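Local coordinates for protein Ent-copalyl diphosphate synthase (Streptomyces platensis, PDB 5BP8) that belongs to the largely helical terpene cyclases and carries a domain of the squalene-hopene cyclase family, at residues R36-L40 and E194-R198; P42-G46 and L242-Q246; N352-L356 and I380-L384. All coordinates share one frame; numbering follows the deposited sequence.

Interaction 1. Residues R36-L40 and E194-R198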
ATOM      1  N   ARG A  36      12.992   0.889  10.568  1.00 14.93           N
ATOM      2  CA  ARG A  36      12.916  -0.357  11.318  1.00 15.67           C
ATOM      3  C   ARG A  36      14.202  -1.197  11.140  1.00 15.81           C
ATOM      4  O   ARG A  36      14.687  -1.778  12.127  1.00 15.35           O
ATOM      5  CB  ARG A  36      11.680  -1.189  10.981  1.00 15.80           C
ATOM      6  CG  ARG A  36      10.333  -0.620  11.459  1.00 16.01           C
ATOM      7  CD  ARG A  36      10.221  -0.403  12.974  1.00 16.69           C
ATOM      8  NE  ARG A  36      10.881   0.841  13.340  1.00 16.45           N
ATOM      9  CZ  ARG A  36      11.655   1.021  14.401  1.00 17.15           C
ATOM     10  NH1 ARG A  36      12.285   2.193  14.547  1.00 16.66           N
ATOM     11  NH2 ARG A  36      11.783   0.080  15.334  1.00 17.39           N
ATOM     12  N   LEU A  37      14.746  -1.272   9.918  1.00 15.58           N
ATOM     13  CA  LEU A  37      15.967  -2.039   9.722  1.00 15.68           C
ATOM     14  C   LEU A  37      17.162  -1.435  10.403  1.00 16.48           C
ATOM     15  O   LEU A  37      18.045  -2.173  10.897  1.00 17.39           O
ATOM     16  CB  LEU A  37      16.230  -2.306   8.234  1.00 16.52           C
ATOM     17  CG  LEU A  37      15.210  -3.212   7.525  1.00 17.00           C
ATOM     18  CD1 LEU A  37      15.704  -3.560   6.130  1.00 18.10           C
ATOM     19  CD2 LEU A  37      14.918  -4.465   8.322  1.00 18.55           C
ATOM     20  N   VAL A  38      17.244  -0.099  10.412  1.00 16.25           N
ATOM     21  CA  VAL A  38      18.289   0.596  11.157  1.00 16.90           C
ATOM     22  C   VAL A  38      18.211   0.212  12.628  1.00 17.31           C
ATOM     23  O   VAL A  38      19.240  -0.051  13.290  1.00 17.94           O
ATOM     24  CB  VAL A  38      18.183   2.133  11.000  1.00 16.36           C
ATOM     25  CG1 VAL A  38      19.066   2.840  12.001  1.00 16.80           C
ATOM     26  CG2 VAL A  38      18.563   2.550   9.589  1.00 16.78           C
ATOM     27  N   SER A  39      17.003   0.189  13.166  1.00 16.55           N
ATOM     28  CA  SER A  39      16.836  -0.102  14.591  1.00 17.68           C
ATOM     29  C   SER A  39      17.067  -1.580  14.922  1.00 18.41           C
ATOM     30  O   SER A  39      17.741  -1.917  15.915  1.00 18.41           O
ATOM     31  CB  SER A  39      15.438   0.300  15.033  1.00 17.68           C
ATOM     32  OG  SER A  39      15.347   0.284  16.445  1.00 19.59           O
ATOM     33  N   LEU A  40      16.513  -2.462  14.098  1.00 18.74           N
ATOM     34  CA  LEU A  40      16.465  -3.899  14.407  1.00 20.14           C
ATOM     35  C   LEU A  40      17.548  -4.743  13.767  1.00 20.30           C
ATOM     36  O   LEU A  40      17.815  -5.832  14.274  1.00 20.76           O
ATOM     37  CB  LEU A  40      15.114  -4.490  13.988  1.00 20.48           C
ATOM     38  CG  LEU A  40      13.896  -3.847  14.644  1.00 21.65           C
ATOM     39  CD1 LEU A  40      12.616  -4.404  14.046  1.00 23.55           C
ATOM     40  CD2 LEU A  40      13.893  -3.963  16.166  1.00 23.47           C
ATOM     41  N   GLU A 194       6.969  -6.741  14.266  1.00 17.37           N
ATOM     42  CA  GLU A 194       7.988  -5.882  14.944  1.00 17.96           C
ATOM     43  C   GLU A 194       7.382  -4.941  15.966  1.00 17.91           C
ATOM     44  O   GLU A 194       8.071  -4.415  16.832  1.00 19.30           O
ATOM     45  CB  GLU A 194       8.825  -5.101  13.906  1.00 18.29           C
ATOM     46  CG  GLU A 194       8.200  -3.815  13.360  1.00 18.24           C
ATOM     47  CD  GLU A 194       7.156  -4.025  12.268  1.00 18.06           C
ATOM     48  OE1 GLU A 194       6.790  -5.199  11.968  1.00 17.19           O
ATOM     49  OE2 GLU A 194       6.716  -2.994  11.690  1.00 18.63           O
ATOM     50  N   ALA A 195       6.082  -4.679  15.843  1.00 17.01           N
ATOM     51  CA  ALA A 195       5.370  -3.899  16.843  1.00 17.20           C
ATOM     52  C   ALA A 195       5.119  -4.705  18.110  1.00 17.72           C
ATOM     53  O   ALA A 195       5.075  -4.141  19.193  1.00 17.74           O
ATOM     54  CB  ALA A 195       4.050  -3.423  16.294  1.00 17.57           C
ATOM     55  N   VAL A 196       4.944  -6.008  17.948  1.00 17.14           N
ATOM     56  CA  VAL A 196       4.701  -6.913  19.037  1.00 17.36           C
ATOM     57  C   VAL A 196       5.997  -7.189  19.798  1.00 17.35           C
ATOM     58  O   VAL A 196       5.997  -7.179  21.034  1.00 18.14           O
ATOM     59  CB  VAL A 196       4.068  -8.218  18.517  1.00 17.80           C
ATOM     60  CG1 VAL A 196       3.797  -9.177  19.651  1.00 18.66           C
ATOM     61  CG2 VAL A 196       2.773  -7.910  17.760  1.00 17.80           C
ATOM     62  N   THR A 197       7.087  -7.392  19.071  1.00 17.13           N
ATOM     63  CA  THR A 197       8.364  -7.708  19.660  1.00 18.91           C
ATOM     64  C   THR A 197       9.490  -7.283  18.755  1.00 19.41           C
ATOM     65  O   THR A 197       9.358  -7.385  17.548  1.00 19.05           O
ATOM     66  CB  THR A 197       8.514  -9.231  19.961  1.00 19.49           C
ATOM     67  OG1 THR A 197       9.794  -9.478  20.591  1.00 20.97           O
ATOM     68  CG2 THR A 197       8.407 -10.067  18.712  1.00 20.70           C
ATOM     69  N   ARG A 198      10.589  -6.817  19.352  1.00 20.13           N
ATOM     70  CA  ARG A 198      11.781  -6.464  18.601  1.00 21.51           C
ATOM     71  C   ARG A 198      12.587  -7.682  18.211  1.00 21.59           C
ATOM     72  O   ARG A 198      13.434  -7.600  17.318  1.00 21.19           O
ATOM     73  CB  ARG A 198      12.690  -5.537  19.432  1.00 22.12           C
ATOM     74  CG  ARG A 198      12.044  -4.209  19.751  1.00 24.39           C
ATOM     75  CD  ARG A 198      12.973  -3.379  20.606  1.00 25.06           C
ATOM     76  NE  ARG A 198      14.172  -3.042  19.863  1.00 24.54           N
ATOM     77  CZ  ARG A 198      14.359  -1.903  19.195  1.00 25.34           C
ATOM     78  NH1 ARG A 198      13.417  -0.961  19.131  1.00 25.51           N
ATOM     79  NH2 ARG A 198      15.497  -1.707  18.570  1.00 23.22           N
TER
HETATM   80  O   HOH W   1       9.598  -1.750  16.285  1.00 23.00           O
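R198, in the loop after helix 193-196, reaches the last turn of helix 31-40, and its NH2 donates to S39 OG at 2.9 Å. The bond is bent, 150° at the hydrogen, and the hydroxyl lies 19° out of the guanidinium plane. S39 presents the oxygen by turning OG opposite its own backbone N (chi1 -168°), and OG is also hydrogen-bonded to E80 OE1. One water adds a second polar link, accepting from R36 NH2 at 3.0 Å and donating to the backbone O of E194 at 3.1 Å. Among the charged groups, R36 NH2 and R198 NH1 stand 4.3 Å apart, both arginines salt-bridged to E80, R36 to its OE1 and R198 to its OE2; D137 is a further partner of R198. The carboxylate of E194 is engaged elsewhere, with K498 and Y32. Carbon contacts surround these bonds. The L40 methyl CD2 lies over one face of the R198 guanidinium, displaced toward its rim and 3.7 Å from CZ. Aliphatic pairs are L40 CD1 with E194 CB at 3.9 Å and R36 CD with E194 CG at 4.0 Å, where the R36 and E194 side chains cross at about a right angle. The chemistry implies that this largely buried join relies in part on helix 72-86: its E80 probably offsets the charge of both arginines and so allows their guanidinium groups to lie close together.

Interaction 2. Residues P42-G46 and L242-Q246. With SO4 (sulfate ion), chain E.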
ATOM      1  N   PRO A  42      21.092  -3.802  12.434  1.00 20.79           N
ATOM      2  CA  PRO A  42      22.311  -3.057  12.107  1.00 21.80           C
ATOM      3  C   PRO A  42      23.379  -3.967  11.468  1.00 21.98           C
ATOM      4  O   PRO A  42      24.290  -3.458  10.822  1.00 23.21           O
ATOM      5  CB  PRO A  42      22.772  -2.521  13.472  1.00 22.73           C
ATOM      6  CG  PRO A  42      22.183  -3.471  14.459  1.00 23.04           C
ATOM      7  CD  PRO A  42      20.887  -3.912  13.879  1.00 21.84           C
ATOM      8  N   TRP A  43      23.226  -5.278  11.618  1.00 21.84           N
ATOM      9  CA  TRP A  43      24.123  -6.295  10.982  1.00 22.48           C
ATOM     10  C   TRP A  43      23.997  -6.346   9.454  1.00 22.81           C
ATOM     11  O   TRP A  43      24.896  -6.786   8.743  1.00 21.68           O
ATOM     12  CB  TRP A  43      23.847  -7.700  11.581  1.00 23.10           C
ATOM     13  CG  TRP A  43      22.422  -8.145  11.406  1.00 22.64           C
ATOM     14  CD1 TRP A  43      21.441  -8.040  12.321  1.00 22.14           C
ATOM     15  CD2 TRP A  43      21.826  -8.729  10.239  1.00 21.89           C
ATOM     16  NE1 TRP A  43      20.262  -8.503  11.807  1.00 22.50           N
ATOM     17  CE2 TRP A  43      20.466  -8.910  10.518  1.00 22.41           C
ATOM     18  CE3 TRP A  43      22.302  -9.084   8.976  1.00 22.95           C
ATOM     19  CZ2 TRP A  43      19.580  -9.479   9.605  1.00 21.87           C
ATOM     20  CZ3 TRP A  43      21.413  -9.631   8.053  1.00 23.01           C
ATOM     21  CH2 TRP A  43      20.068  -9.821   8.374  1.00 22.82           C
ATOM     22  N   LEU A  44      22.864  -5.873   8.943  1.00 20.71           N
ATOM     23  CA  LEU A  44      22.544  -6.012   7.543  1.00 19.55           C
ATOM     24  C   LEU A  44      23.255  -5.011   6.660  1.00 19.95           C
ATOM     25  O   LEU A  44      23.342  -3.830   7.001  1.00 19.21           O
ATOM     26  CB  LEU A  44      21.014  -5.816   7.371  1.00 18.90           C
ATOM     27  CG  LEU A  44      20.439  -5.934   5.968  1.00 19.28           C
ATOM     28  CD1 LEU A  44      20.569  -7.321   5.404  1.00 19.89           C
ATOM     29  CD2 LEU A  44      18.952  -5.537   6.017  1.00 19.28           C
ATOM     30  N   ASP A  45      23.733  -5.491   5.510  1.00 19.89           N
ATOM     31  CA  ASP A  45      24.382  -4.658   4.502  0.60 21.28           C
ATOM     32  C   ASP A  45      23.494  -3.450   4.161  1.00 20.67           C
ATOM     33  O   ASP A  45      22.260  -3.570   4.135  1.00 18.60           O
ATOM     34  CB  ASP A  45      24.640  -5.475   3.220  0.60 22.91           C
ATOM     35  CG  ASP A  45      25.874  -6.392   3.315  0.60 25.18           C
ATOM     36  OD1 ASP A  45      26.682  -6.255   4.255  0.60 25.91           O
ATOM     37  OD2 ASP A  45      26.036  -7.256   2.416  0.60 28.00           O
ATOM     38  N   GLY A  46      24.119  -2.303   3.904  1.00 20.95           N
ATOM     39  CA  GLY A  46      23.376  -1.094   3.504  1.00 20.41           C
ATOM     40  C   GLY A  46      22.916  -0.265   4.697  1.00 20.06           C
ATOM     41  O   GLY A  46      22.130   0.660   4.535  1.00 19.39           O
ATOM     42  N   LEU A 242      16.192 -10.313   3.363  1.00 19.65           N
ATOM     43  CA  LEU A 242      16.595  -8.951   3.755  1.00 19.61           C
ATOM     44  C   LEU A 242      17.734  -8.435   2.880  1.00 21.08           C
ATOM     45  O   LEU A 242      17.700  -7.277   2.415  1.00 17.94           O
ATOM     46  CB  LEU A 242      16.965  -8.883   5.237  1.00 19.95           C
ATOM     47  CG  LEU A 242      15.779  -9.021   6.177  1.00 19.88           C
ATOM     48  CD1 LEU A 242      16.230  -8.971   7.630  1.00 20.92           C
ATOM     49  CD2 LEU A 242      14.752  -7.929   5.902  1.00 20.21           C
ATOM     50  N   ARG A 243      18.739  -9.289   2.632  1.00 20.97           N
ATOM     51  CA  ARG A 243      19.842  -8.899   1.753  0.60 22.12           C
ATOM     52  C   ARG A 243      19.356  -8.549   0.353  1.00 21.48           C
ATOM     53  O   ARG A 243      19.758  -7.528  -0.209  1.00 21.84           O
ATOM     54  CB  ARG A 243      20.920  -9.989   1.708  0.60 23.05           C
ATOM     55  CG  ARG A 243      21.658 -10.121   3.036  0.60 24.27           C
ATOM     56  CD  ARG A 243      22.535 -11.370   3.110  0.60 26.71           C
ATOM     57  NE  ARG A 243      23.459 -11.332   4.246  0.60 28.30           N
ATOM     58  CZ  ARG A 243      24.252 -12.337   4.631  0.60 31.17           C
ATOM     59  NH1 ARG A 243      24.269 -13.500   3.981  0.60 30.30           N
ATOM     60  NH2 ARG A 243      25.038 -12.179   5.684  0.60 31.74           N
ATOM     61  N   ASP A 244      18.509  -9.393  -0.210  1.00 20.99           N
ATOM     62  CA  ASP A 244      17.998  -9.157  -1.572  1.00 22.04           C
ATOM     63  C   ASP A 244      17.208  -7.863  -1.657  1.00 20.81           C
ATOM     64  O   ASP A 244      17.356  -7.081  -2.601  1.00 20.34           O
ATOM     65  CB  ASP A 244      17.120 -10.300  -2.039  1.00 22.41           C
ATOM     66  CG  ASP A 244      17.908 -11.557  -2.409  1.00 25.31           C
ATOM     67  OD1 ASP A 244      19.141 -11.461  -2.653  1.00 25.80           O
ATOM     68  OD2 ASP A 244      17.279 -12.634  -2.443  1.00 24.34           O
ATOM     69  N   VAL A 245      16.346  -7.644  -0.674  1.00 20.36           N
ATOM     70  CA  VAL A 245      15.467  -6.482  -0.720  1.00 19.58           C
ATOM     71  C   VAL A 245      16.278  -5.191  -0.636  1.00 19.20           C
ATOM     72  O   VAL A 245      16.103  -4.279  -1.458  1.00 18.63           O
ATOM     73  CB  VAL A 245      14.405  -6.554   0.388  1.00 19.58           C
ATOM     74  CG1 VAL A 245      13.626  -5.252   0.491  1.00 19.76           C
ATOM     75  CG2 VAL A 245      13.463  -7.722   0.157  1.00 19.85           C
ATOM     76  N   GLN A 246      17.206  -5.112   0.311  1.00 18.72           N
ATOM     77  CA  GLN A 246      17.975  -3.885   0.488  1.00 19.26           C
ATOM     78  C   GLN A 246      18.875  -3.629  -0.737  1.00 20.04           C
ATOM     79  O   GLN A 246      19.030  -2.464  -1.189  1.00 19.50           O
ATOM     80  CB  GLN A 246      18.746  -3.878   1.826  1.00 19.53           C
ATOM     81  CG  GLN A 246      19.985  -4.754   1.909  1.00 20.97           C
ATOM     82  CD  GLN A 246      21.190  -4.142   1.219  1.00 21.75           C
ATOM     83  OE1 GLN A 246      21.365  -2.925   1.182  1.00 21.69           O
ATOM     84  NE2 GLN A 246      22.051  -4.997   0.685  1.00 23.47           N
TER
HETATM   85  S   SO4 E 704      26.969  -1.113   5.775  0.80 38.83           S
HETATM   86  O1  SO4 E 704      26.631  -1.091   4.306  0.80 38.57           O
HETATM   87  O2  SO4 E 704      26.130  -2.140   6.430  0.80 32.96           O
HETATM   88  O3  SO4 E 704      28.395  -1.469   5.898  0.80 38.23           O
HETATM   89  O4  SO4 E 704      26.765   0.263   6.288  0.80 31.25           O
HETATM   90  O   HOH W   2      24.324  -8.591   5.362  1.00 21.25           O
HETATM   91  O   HOH W   3      23.491  -7.786   0.554  1.00 40.24           O
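The loop joining helices 31-40 and 47-57 packs on one side of helix 237-249, with W43 and L44 set against L242 and R243. L44 makes the apolar centre: its CD1 lies 3.9 Å from L242 CB and 3.8 Å from R243 CG, and the L44 and L242 side chains cross at about a right angle. W43 meets L242 obliquely through CZ2 and CH2, CZ2 standing 3.9 Å from L242 CD1, and one face of its indole lies against L44 CB. The loop ends in a helix N-terminus, where G46 is the N-cap of helix 47-57 and has a left-handed backbone (phi 88°). Its N donates to O1 of a sulfate at 2.8 Å; this ion, probably from the crystallisation liquor, is also held by the backbone N-H groups of H47 and R48 in the first helical turn. Q246, bent at chi2, folds back so that its amide lies beside the D45 carbonyl. Q246 OE1 and D45 O are both acceptors, 3.2 Å apart, and D45 O takes its hydrogen bond from R50 NH2. R243 has two conformers; in one, a water could link its NE, at 3.1 Å, to the backbone N of D45, a doubtful bridge.

Interaction 3. Residues N352-L356 and I380-L384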
ATOM      1  N   ASN A 352     -15.418  -3.913  -2.576  1.00 21.37           N
ATOM      2  CA  ASN A 352     -16.752  -4.207  -3.098  1.00 22.32           C
ATOM      3  C   ASN A 352     -16.888  -3.881  -4.571  1.00 23.21           C
ATOM      4  O   ASN A 352     -17.485  -4.665  -5.317  1.00 22.44           O
ATOM      5  CB  ASN A 352     -17.821  -3.540  -2.249  1.00 23.43           C
ATOM      6  CG  ASN A 352     -18.117  -4.331  -0.988  1.00 25.55           C
ATOM      7  OD1 ASN A 352     -19.046  -5.174  -0.955  1.00 26.91           O
ATOM      8  ND2 ASN A 352     -17.317  -4.114   0.046  1.00 25.52           N
ATOM      9  N   ALA A 353     -16.312  -2.752  -5.005  1.00 21.31           N
ATOM     10  CA  ALA A 353     -16.186  -2.466  -6.443  1.00 21.73           C
ATOM     11  C   ALA A 353     -15.511  -3.594  -7.213  1.00 21.53           C
ATOM     12  O   ALA A 353     -16.008  -4.015  -8.276  1.00 21.86           O
ATOM     13  CB  ALA A 353     -15.451  -1.147  -6.685  1.00 20.83           C
ATOM     14  N   HIS A 354     -14.379  -4.102  -6.704  1.00 20.10           N
ATOM     15  CA  HIS A 354     -13.654  -5.135  -7.408  1.00 20.54           C
ATOM     16  C   HIS A 354     -14.427  -6.477  -7.424  1.00 20.81           C
ATOM     17  O   HIS A 354     -14.394  -7.218  -8.420  1.00 21.41           O
ATOM     18  CB  HIS A 354     -12.211  -5.250  -6.852  1.00 21.48           C
ATOM     19  CG  HIS A 354     -11.396  -4.020  -7.116  1.00 22.58           C
ATOM     20  ND1 HIS A 354     -10.374  -3.590  -6.291  1.00 23.02           N
ATOM     21  CD2 HIS A 354     -11.478  -3.112  -8.115  1.00 23.82           C
ATOM     22  CE1 HIS A 354      -9.874  -2.466  -6.769  1.00 23.16           C
ATOM     23  NE2 HIS A 354     -10.530  -2.148  -7.869  1.00 23.80           N
ATOM     24  N   ILE A 355     -15.162  -6.742  -6.359  1.00 20.45           N
ATOM     25  CA  ILE A 355     -16.028  -7.910  -6.304  1.00 21.75           C
ATOM     26  C   ILE A 355     -17.177  -7.766  -7.301  1.00 22.39           C
ATOM     27  O   ILE A 355     -17.512  -8.726  -7.995  1.00 24.86           O
ATOM     28  CB  ILE A 355     -16.524  -8.179  -4.873  1.00 21.37           C
ATOM     29  CG1 ILE A 355     -15.321  -8.619  -4.037  1.00 20.57           C
ATOM     30  CG2 ILE A 355     -17.538  -9.326  -4.834  1.00 21.41           C
ATOM     31  CD1 ILE A 355     -15.541  -8.562  -2.563  1.00 21.28           C
ATOM     32  N   LEU A 356     -17.725  -6.572  -7.411  1.00 22.70           N
ATOM     33  CA  LEU A 356     -18.754  -6.320  -8.429  1.00 23.87           C
ATOM     34  C   LEU A 356     -18.235  -6.621  -9.834  1.00 25.24           C
ATOM     35  O   LEU A 356     -18.949  -7.247 -10.653  1.00 25.22           O
ATOM     36  CB  LEU A 356     -19.292  -4.908  -8.320  1.00 23.97           C
ATOM     37  CG  LEU A 356     -20.332  -4.471  -9.358  1.00 24.15           C
ATOM     38  CD1 LEU A 356     -21.526  -5.395  -9.310  1.00 25.42           C
ATOM     39  CD2 LEU A 356     -20.783  -3.060  -9.129  1.00 24.17           C
ATOM     40  N   ILE A 380     -24.434  -5.454  -3.954  1.00 35.26           N
ATOM     41  CA  ILE A 380     -23.170  -4.680  -3.902  1.00 32.70           C
ATOM     42  C   ILE A 380     -23.426  -3.338  -4.591  1.00 33.78           C
ATOM     43  O   ILE A 380     -23.008  -2.274  -4.118  1.00 30.06           O
ATOM     44  CB  ILE A 380     -22.022  -5.385  -4.645  1.00 30.58           C
ATOM     45  CG1 ILE A 380     -21.608  -6.668  -3.929  1.00 29.56           C
ATOM     46  CG2 ILE A 380     -20.815  -4.443  -4.760  1.00 29.65           C
ATOM     47  CD1 ILE A 380     -20.624  -7.461  -4.744  1.00 30.11           C
ATOM     48  N   SER A 381     -24.130  -3.391  -5.721  1.00 36.30           N
ATOM     49  CA  SER A 381     -24.659  -2.177  -6.351  1.00 38.94           C
ATOM     50  C   SER A 381     -25.400  -1.278  -5.370  1.00 40.44           C
ATOM     51  O   SER A 381     -25.039  -0.101  -5.247  1.00 40.76           O
ATOM     52  CB  SER A 381     -25.566  -2.521  -7.529  1.00 43.30           C
ATOM     53  OG  SER A 381     -24.793  -3.074  -8.567  1.00 43.23           O
ATOM     54  N   ASP A 382     -26.412  -1.813  -4.678  1.00 43.42           N
ATOM     55  CA  ASP A 382     -27.097  -1.082  -3.594  1.00 44.69           C
ATOM     56  C   ASP A 382     -26.057  -0.344  -2.765  1.00 40.66           C
ATOM     57  O   ASP A 382     -26.062   0.878  -2.682  1.00 35.27           O
ATOM     58  CB  ASP A 382     -27.839  -2.012  -2.608  1.00 50.29           C
ATOM     59  CG  ASP A 382     -28.475  -1.238  -1.424  1.00 57.98           C
ATOM     60  OD1 ASP A 382     -29.198  -0.230  -1.665  1.00 70.90           O
ATOM     61  OD2 ASP A 382     -28.241  -1.620  -0.250  1.00 61.61           O
ATOM     62  N   TRP A 383     -25.178  -1.140  -2.170  1.00 35.91           N
ATOM     63  CA  TRP A 383     -24.270  -0.690  -1.140  1.00 33.44           C
ATOM     64  C   TRP A 383     -23.293   0.382  -1.641  1.00 30.68           C
ATOM     65  O   TRP A 383     -23.072   1.371  -0.939  1.00 30.21           O
ATOM     66  CB  TRP A 383     -23.506  -1.897  -0.592  1.00 31.72           C
ATOM     67  CG  TRP A 383     -22.711  -1.609   0.598  1.00 30.25           C
ATOM     68  CD1 TRP A 383     -23.126  -1.568   1.884  1.00 30.02           C
ATOM     69  CD2 TRP A 383     -21.313  -1.307   0.612  1.00 29.22           C
ATOM     70  NE1 TRP A 383     -22.075  -1.273   2.709  1.00 31.92           N
ATOM     71  CE2 TRP A 383     -20.949  -1.095   1.947  1.00 29.86           C
ATOM     72  CE3 TRP A 383     -20.347  -1.196  -0.387  1.00 29.38           C
ATOM     73  CZ2 TRP A 383     -19.638  -0.785   2.326  1.00 30.49           C
ATOM     74  CZ3 TRP A 383     -19.036  -0.887  -0.008  1.00 29.63           C
ATOM     75  CH2 TRP A 383     -18.709  -0.677   1.329  1.00 29.02           C
ATOM     76  N   LEU A 384     -22.707   0.188  -2.821  1.00 29.28           N
ATOM     77  CA  LEU A 384     -21.781   1.190  -3.376  1.00 28.52           C
ATOM     78  C   LEU A 384     -22.481   2.501  -3.617  1.00 28.59           C
ATOM     79  O   LEU A 384     -21.979   3.565  -3.283  1.00 26.15           O
ATOM     80  CB  LEU A 384     -21.145   0.719  -4.674  1.00 27.61           C
ATOM     81  CG  LEU A 384     -20.111  -0.402  -4.539  1.00 27.60           C
ATOM     82  CD1 LEU A 384     -19.750  -0.905  -5.916  1.00 27.50           C
ATOM     83  CD2 LEU A 384     -18.886   0.142  -3.822  1.00 27.13           C
TER
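Segments 352-356 and 380-384 run roughly antiparallel, their axes 10.0 Å apart at closest approach with 148° between their N-to-C directions. The CA of I380 is nearest that of N352, and the CA of L384 nearest that of A353. Each segment carries a routine helical bond, L356 N to N352 O and L384 N to I380 O, and the join between them is made by side chains. I380 is the central one. Its CG2 rests 3.4 Å from N352 O and 3.9 Å from L356 CB, while the other branch carries CD1 to I355 CG2 at 3.6 Å, the two isoleucines crossing at about a right angle. L356 answers from the opposite helix: CG turned away from its backbone N (chi1 177°) carries CD2 to 4.0 Å from L384 CD1, and CD2 also lies beside S381 OG, a hydroxyl hydrogen-bonded to I377 O within its own helix. L384 CD1 lies 3.9 Å from A353 CA, meeting the backbone of that residue, whose CB points away. At the flank, N352 lies across W383, ND2 being 3.7 Å from CZ3, with amide and indole planes 37° apart. That amide is fixed by bonds elsewhere: OD1 accepts from F338 N and ND2 donates to S348 O, which gives both polar atoms of this buried side chain a partner. Helices 349-365 and 370-386 follow each other directly and form an alpha-alpha hairpin, consistent with the helical barrels of squalene-hopene cyclase-like domains. Around the hairpin, helix 402-416 meets it through A412 on A353 and C409 on L384, helix 307-319 packs S307 and A311 on I355, and the loop residues Y337 and F338 cover W383, I355 and I380.

Interactions 1 and 2 are neighbours, with centres about 14 Å apart, and their segments alternate along the chain: 36-40, 42-46, 194-198, 242-246. They touch through L37, whose CD1 lies 3.8 Å from L44 CD2 and whose CD2 lies 4.2 Å from L242 CD2, so helix 31-40 and the loop after it tie two distant parts of the chain into one helical body. Interaction 3 comes later, after both have closed, and lies on the other side of the chain's centre, its own centre about 38 Å from that of interaction 1 and about 42 Å from that of interaction 2. It is a local pairing of successive helices, whereas the first two bring together residues more than 150 positions apart.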